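PDB 3NPK: geranyltranstransferase from Campylobacter jejuni, which catalyses the condensation of geranyl diphosphate with isopentenyl diphosphate to make farnesyl diphosphate, releasing pyrophosphate. Local coordinates for the interface of chains A and B. Sequence-based numbering; all coordinates share one arbitrary frame. Chains: chain A/B, Geranyltranstransferase.

Contact 1: the interface of chains A and B. Residues chain A 149, 152-153, 155-157; chain B 22-27, 104, 108.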
# COMPACT_ATOMS: atom_id res chain seq x y z
N ILE A 149 -11.54 -5.96 0.50
CA ILE A 149 -12.68 -6.74 0.02
C ILE A 149 -13.94 -6.33 0.79
O ILE A 149 -15.03 -6.31 0.22
CB ILE A 149 -12.45 -8.28 0.03
CG1 ILE A 149 -13.56 -8.99 -0.76
CG2 ILE A 149 -12.41 -8.84 1.44
CD1 ILE A 149 -13.63 -8.61 -2.24
N ALA A 152 -15.13 -3.18 -0.90
CA ALA A 152 -15.68 -3.48 -2.23
C ALA A 152 -17.09 -4.06 -2.09
O ALA A 152 -18.01 -3.70 -2.84
CB ALA A 152 -14.77 -4.44 -3.00
N ILE A 153 -17.25 -4.97 -1.14
CA ILE A 153 -18.56 -5.56 -0.89
C ILE A 153 -19.55 -4.50 -0.40
O ILE A 153 -20.69 -4.42 -0.88
CB ILE A 153 -18.43 -6.74 0.09
CG1 ILE A 153 -17.77 -7.91 -0.64
CG2 ILE A 153 -19.80 -7.15 0.67
CD1 ILE A 153 -17.39 -9.09 0.26
N CYS A 155 -19.58 -1.28 -0.91
CA CYS A 155 -19.96 -0.40 -2.01
C CYS A 155 -20.87 -1.10 -3.01
O CYS A 155 -21.91 -0.55 -3.41
CB CYS A 155 -18.72 0.11 -2.74
SG CYS A 155 -17.77 1.25 -1.72
N PHE A 156 -20.52 -2.32 -3.42
CA PHE A 156 -21.32 -2.97 -4.44
C PHE A 156 -22.72 -3.33 -3.95
O PHE A 156 -23.68 -3.24 -4.72
CB PHE A 156 -20.63 -4.20 -5.00
CG PHE A 156 -21.39 -4.84 -6.13
CD1 PHE A 156 -21.36 -4.28 -7.39
CD2 PHE A 156 -22.18 -5.96 -5.91
CE1 PHE A 156 -22.08 -4.83 -8.44
CE2 PHE A 156 -22.91 -6.54 -6.96
CZ PHE A 156 -22.85 -5.97 -8.22
N PHE A 157 -22.84 -3.74 -2.69
CA PHE A 157 -24.13 -4.22 -2.19
C PHE A 157 -24.91 -3.17 -1.40
O PHE A 157 -25.93 -3.47 -0.78
CB PHE A 157 -23.95 -5.52 -1.36
CG PHE A 157 -23.48 -6.69 -2.18
CD1 PHE A 157 -24.39 -7.48 -2.87
CD2 PHE A 157 -22.13 -7.02 -2.26
CE1 PHE A 157 -23.98 -8.57 -3.63
CE2 PHE A 157 -21.71 -8.11 -3.00
CZ PHE A 157 -22.63 -8.89 -3.70
N SER B 22 -14.91 -14.82 -1.81
CA SER B 22 -16.00 -14.00 -1.28
C SER B 22 -17.19 -14.07 -2.22
O SER B 22 -17.09 -14.62 -3.31
CB SER B 22 -15.59 -12.54 -1.10
OG SER B 22 -15.79 -11.82 -2.31
N PHE B 23 -18.31 -13.48 -1.79
CA PHE B 23 -19.51 -13.45 -2.61
C PHE B 23 -19.56 -12.22 -3.53
O PHE B 23 -20.57 -11.97 -4.21
CB PHE B 23 -20.78 -13.56 -1.75
CG PHE B 23 -20.92 -12.46 -0.73
CD1 PHE B 23 -20.38 -12.59 0.54
CD2 PHE B 23 -21.62 -11.29 -1.04
CE1 PHE B 23 -20.51 -11.59 1.48
CE2 PHE B 23 -21.74 -10.27 -0.10
CZ PHE B 23 -21.18 -10.42 1.16
N HIS B 24 -18.47 -11.45 -3.55
CA HIS B 24 -18.37 -10.36 -4.52
C HIS B 24 -18.34 -10.98 -5.92
O HIS B 24 -17.52 -11.84 -6.19
CB HIS B 24 -17.11 -9.52 -4.29
CG HIS B 24 -17.15 -8.22 -5.03
ND1 HIS B 24 -17.16 -8.15 -6.41
CD2 HIS B 24 -17.21 -6.94 -4.58
CE1 HIS B 24 -17.20 -6.88 -6.78
NE2 HIS B 24 -17.24 -6.12 -5.69
N PRO B 25 -19.24 -10.54 -6.82
CA PRO B 25 -19.35 -11.29 -8.07
C PRO B 25 -18.22 -11.07 -9.07
O PRO B 25 -18.13 -11.83 -10.03
CB PRO B 25 -20.67 -10.78 -8.66
CG PRO B 25 -20.79 -9.39 -8.09
CD PRO B 25 -20.33 -9.56 -6.67
N PHE B 26 -17.38 -10.06 -8.89
CA PHE B 26 -16.34 -9.84 -9.90
C PHE B 26 -15.01 -9.32 -9.40
O PHE B 26 -14.13 -9.06 -10.20
CB PHE B 26 -16.84 -8.93 -11.03
CG PHE B 26 -17.30 -7.57 -10.58
CD1 PHE B 26 -16.38 -6.56 -10.33
CD2 PHE B 26 -18.65 -7.29 -10.46
CE1 PHE B 26 -16.80 -5.29 -9.92
CE2 PHE B 26 -19.08 -6.02 -10.05
CZ PHE B 26 -18.14 -5.03 -9.78
N PHE B 27 -14.83 -9.19 -8.09
CA PHE B 27 -13.59 -8.57 -7.62
C PHE B 27 -12.34 -9.34 -8.03
O PHE B 27 -11.34 -8.74 -8.43
CB PHE B 27 -13.58 -8.32 -6.11
CG PHE B 27 -12.61 -7.24 -5.69
CD1 PHE B 27 -12.91 -5.90 -5.92
CD2 PHE B 27 -11.41 -7.55 -5.08
CE1 PHE B 27 -12.05 -4.89 -5.54
CE2 PHE B 27 -10.52 -6.54 -4.68
CZ PHE B 27 -10.85 -5.21 -4.91
N THR B 104 -15.23 2.91 -8.61
CA THR B 104 -15.00 2.30 -7.29
C THR B 104 -14.12 1.07 -7.42
O THR B 104 -13.14 0.92 -6.69
CB THR B 104 -16.33 1.92 -6.60
OG1 THR B 104 -17.01 3.12 -6.24
CG2 THR B 104 -16.07 1.10 -5.33
N LEU B 108 -10.38 0.55 -5.89
CA LEU B 108 -10.15 -0.48 -4.89
C LEU B 108 -9.20 -1.58 -5.37
O LEU B 108 -8.40 -2.09 -4.59
CB LEU B 108 -11.47 -1.08 -4.39
CG LEU B 108 -12.34 -0.10 -3.60
CD1 LEU B 108 -13.62 -0.79 -3.14
CD2 LEU B 108 -11.58 0.44 -2.37
O HOH W 1 -17.04 -3.39 -5.80

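Contact 2: the interface of chains A and B. Residues chain A 79, 82, 84-85, 107; chain B 79, 82, 84, 103-104, 107-108, 111.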
# COMPACT_ATOMS: atom_id res chain seq x y z
N HIS A 79 -9.88 7.49 0.77
CA HIS A 79 -10.46 6.84 -0.41
C HIS A 79 -11.96 6.60 -0.27
O HIS A 79 -12.72 6.83 -1.22
CB HIS A 79 -9.71 5.57 -0.80
CG HIS A 79 -8.42 5.84 -1.50
ND1 HIS A 79 -7.68 4.85 -2.12
CD2 HIS A 79 -7.74 7.00 -1.72
CE1 HIS A 79 -6.60 5.39 -2.67
NE2 HIS A 79 -6.61 6.69 -2.43
N LEU A 82 -14.23 9.52 -1.19
CA LEU A 82 -14.22 10.00 -2.58
C LEU A 82 -15.62 10.02 -3.18
O LEU A 82 -16.48 9.23 -2.80
CB LEU A 82 -13.32 9.14 -3.46
CG LEU A 82 -11.81 9.33 -3.28
CD1 LEU A 82 -11.06 8.22 -4.01
CD2 LEU A 82 -11.37 10.71 -3.78
N ALA A 84 -16.73 8.79 -5.83
CA ALA A 84 -17.13 7.49 -6.39
C ALA A 84 -17.71 6.58 -5.32
O ALA A 84 -18.54 5.71 -5.60
CB ALA A 84 -15.94 6.80 -7.06
N MSE A 85 -17.26 6.78 -4.09
CA MSE A 85 -17.73 5.94 -2.99
C MSE A 85 -18.69 6.69 -2.08
O MSE A 85 -19.83 6.94 -2.49
CB MSE A 85 -16.55 5.30 -2.26
CG MSE A 85 -15.96 4.19 -3.12
SE MSE A 85 -14.53 3.16 -2.33
CE MSE A 85 -13.01 4.13 -3.03
N ILE A 107 -6.86 10.94 -4.16
CA ILE A 107 -6.48 9.59 -4.58
C ILE A 107 -5.00 9.34 -4.26
O ILE A 107 -4.64 8.33 -3.62
CB ILE A 107 -6.72 9.36 -6.07
CG1 ILE A 107 -8.21 9.37 -6.38
CG2 ILE A 107 -6.09 8.02 -6.51
CD1 ILE A 107 -8.53 9.66 -7.84
N HIS B 79 -4.73 3.42 -11.35
CA HIS B 79 -5.10 4.71 -10.77
C HIS B 79 -4.83 5.87 -11.74
O HIS B 79 -5.63 6.80 -11.85
CB HIS B 79 -4.39 4.94 -9.44
CG HIS B 79 -5.04 4.22 -8.30
ND1 HIS B 79 -4.72 4.47 -6.98
CD2 HIS B 79 -6.02 3.28 -8.28
CE1 HIS B 79 -5.46 3.69 -6.20
NE2 HIS B 79 -6.25 2.96 -6.97
N LEU B 82 -7.55 6.67 -14.25
CA LEU B 82 -8.85 7.13 -13.75
C LEU B 82 -9.27 8.47 -14.37
O LEU B 82 -8.42 9.28 -14.74
CB LEU B 82 -8.83 7.29 -12.22
CG LEU B 82 -8.86 5.99 -11.42
CD1 LEU B 82 -8.50 6.28 -9.98
CD2 LEU B 82 -10.23 5.31 -11.51
N ALA B 84 -10.16 11.20 -13.07
CA ALA B 84 -9.59 12.37 -12.40
C ALA B 84 -8.19 12.67 -12.93
O ALA B 84 -7.75 13.83 -12.93
CB ALA B 84 -9.56 12.16 -10.89
N GLU B 103 -15.68 3.19 -11.36
CA GLU B 103 -14.54 3.87 -10.74
C GLU B 103 -14.21 3.27 -9.38
O GLU B 103 -13.04 3.14 -9.04
CB GLU B 103 -14.78 5.38 -10.59
CG GLU B 103 -14.70 6.13 -11.90
CD GLU B 103 -14.97 7.61 -11.72
OE1 GLU B 103 -14.61 8.16 -10.67
OE2 GLU B 103 -15.55 8.22 -12.65
N THR B 104 -15.23 2.91 -8.61
CA THR B 104 -15.00 2.30 -7.29
C THR B 104 -14.12 1.07 -7.42
O THR B 104 -13.14 0.92 -6.69
CB THR B 104 -16.33 1.92 -6.60
OG1 THR B 104 -17.01 3.12 -6.24
CG2 THR B 104 -16.07 1.10 -5.33
N ILE B 107 -10.51 1.99 -8.31
CA ILE B 107 -9.82 2.55 -7.16
C ILE B 107 -9.42 1.42 -6.21
O ILE B 107 -8.25 1.31 -5.81
CB ILE B 107 -10.67 3.58 -6.42
CG1 ILE B 107 -10.89 4.82 -7.29
CG2 ILE B 107 -9.99 3.98 -5.08
CD1 ILE B 107 -12.06 5.71 -6.83
N LEU B 108 -10.38 0.55 -5.89
CA LEU B 108 -10.15 -0.48 -4.89
C LEU B 108 -9.20 -1.58 -5.37
O LEU B 108 -8.40 -2.09 -4.59
CB LEU B 108 -11.47 -1.08 -4.39
CG LEU B 108 -12.34 -0.10 -3.60
CD1 LEU B 108 -13.62 -0.79 -3.14
CD2 LEU B 108 -11.58 0.44 -2.37
N ASP B 111 -5.84 -0.15 -4.94
CA ASP B 111 -5.50 -0.15 -3.53
C ASP B 111 -5.06 -1.54 -3.08
O ASP B 111 -4.06 -1.70 -2.34
CB ASP B 111 -6.69 0.31 -2.67
CG ASP B 111 -6.97 1.80 -2.81
OD1 ASP B 111 -6.12 2.52 -3.38
OD2 ASP B 111 -8.04 2.23 -2.32
O HOH W 2 -19.43 2.71 -4.84

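Contact 1: the interface of chains A and B
Helix 147-156 of chain A, with A:Phe157 just past its end, packs against the loop 22-26 of chain B and the starts of B helices 27-37 and 103-122. The protein belongs to the all-helical polyprenyl synthetase family, and the contact is one part of a two-fold dimer interface that is probably the biological one. Aromatic side chains carry most of it. A:Phe156 has CG anti to the backbone N (chi1 -176°), which sends its ring out to B:Pro25 and B:Phe26. A:Phe156 CE1 meets B:Phe26 CE2 at 3.6 Å, and the two rings lie edge-to-face with planes 89° apart. The other edge of A:Phe156 reaches tip to tip toward B:Pro25, with CE2 3.7 Å from the proline CG. B:Phe23 crosses A:Phe157 obliquely. Its CE2 sits over one face of the A:Phe157 ring, toward the rim, while A:Phe156 CD2 lies over the centre of the opposite face. B:Phe23 also crosses A:Ile153 at about a right angle, its CZ 3.6 Å from the methyl CG2. B:Phe27 runs antiparallel to A:Ile149 and touches its CD1, while B:Phe27 CE1 meets the methyl CB of A:Ala152 at 3.7 Å. The backbone side of A:Ala152 is met by B:Leu108 CD1, 3.5 Å from CA.

The polar link is made through water. B:His24 turns its imidazole edge to the A helix. B:His24 NE2 lies 2.7 Å from water 1, which is 3.1 Å from the backbone O of A:Ala152. The imidazole B:His24 ND1 accepts a nearly straight, in-plane hydrogen bond from B:Phe26 N at 3.1 Å. This bond helps to fix the ring rotation and suggests that NE2 carries the proton toward the water. B:His24 CE1 also lies over the centre of the B:Phe26 ring.

Contact 2: the interface of chains A and B
Polar contacts pair helix 59-80 of chain A with helix 103-122 of chain B. A:His79 and B:Asp111 reach toward each other tip to tip. The imidazole A:His79 ND1 donates to the carboxylate B:Asp111 OD2 at 2.7 Å, 169° at the hydrogen. OD2 accepts with its syn lone pair, on the side of OD1, and it lies in the ring plane. Ring and carboxylate are nearly coplanar, 18° apart. The second ring nitrogen, A:His79 NE2, donates to the backbone O of A:Ile107 at 2.8 Å, on a lone pair in the carbonyl plane. Both nitrogens act as donors, so the ring may be protonated, and the facing carboxylate would favour that charge. B:His79 NE2 is 5.4 Å from A:His79 ND1, which would work against charge on both rings. B:His79 grips B:Ile107 O in the same way. B:Asp111 OD1 lies at the edge of the B:His79 ring, in its plane, so the carboxylate sits between the two histidines.

A water-mediated link involves the loop after helix 59-80. A:Leu82, A:Ala84 and A:Met85 belong to the first aspartate-rich motif of the family, here DDLPAMD, which in prenyl synthases binds the allylic diphosphate through magnesium. The hydroxyl B:Thr104 OG1 approaches the backbone O of A:Ala84 at 3.1 Å, but nearly in line with its own CB-OG1 bond, a poor geometry for direct bonding. Water 2 lies 2.8 Å from B:Thr104 OG1 and 3.2 Å from A:Ala84 O, and bridges the chains.

Apolar contacts fill the space between these links. A:Met85, a selenomethionine, bends at chi3 (-95°). This brings A:Met85 CE to B:Ile107 CG2 at 3.7 Å, and its SE and CE against B:Leu108 CD2. A:Met85 crosses B:Thr104 obliquely, with CG and SE against its methyl CG2. The A:Ala84 methyl touches the CB of B:Glu103. B:Ile107 crosses A:Leu82 obliquely and meets it with CD1. Near the two-fold axis A:Ile107 CD1 lies 4.0 Å from B:Leu82 CD1.

The centres of contact 1 and contact 2 lie about 14 Å apart, measured between their C-alpha positions, on one continuous dimer interface. They share B:Thr104 and B:Leu108 on B helix 103-122. This helix is wedged between A helix 147-156 in contact 1 and the aspartate-rich loop of chain A in contact 2. Contact 1 is mainly aromatic and lies farther from the two-fold axis, while contact 2 approaches it and adds a direct polar pairing. Each has a twin with the chains exchanged. Dimer assembly may therefore help to position the catalytic loop of each subunit.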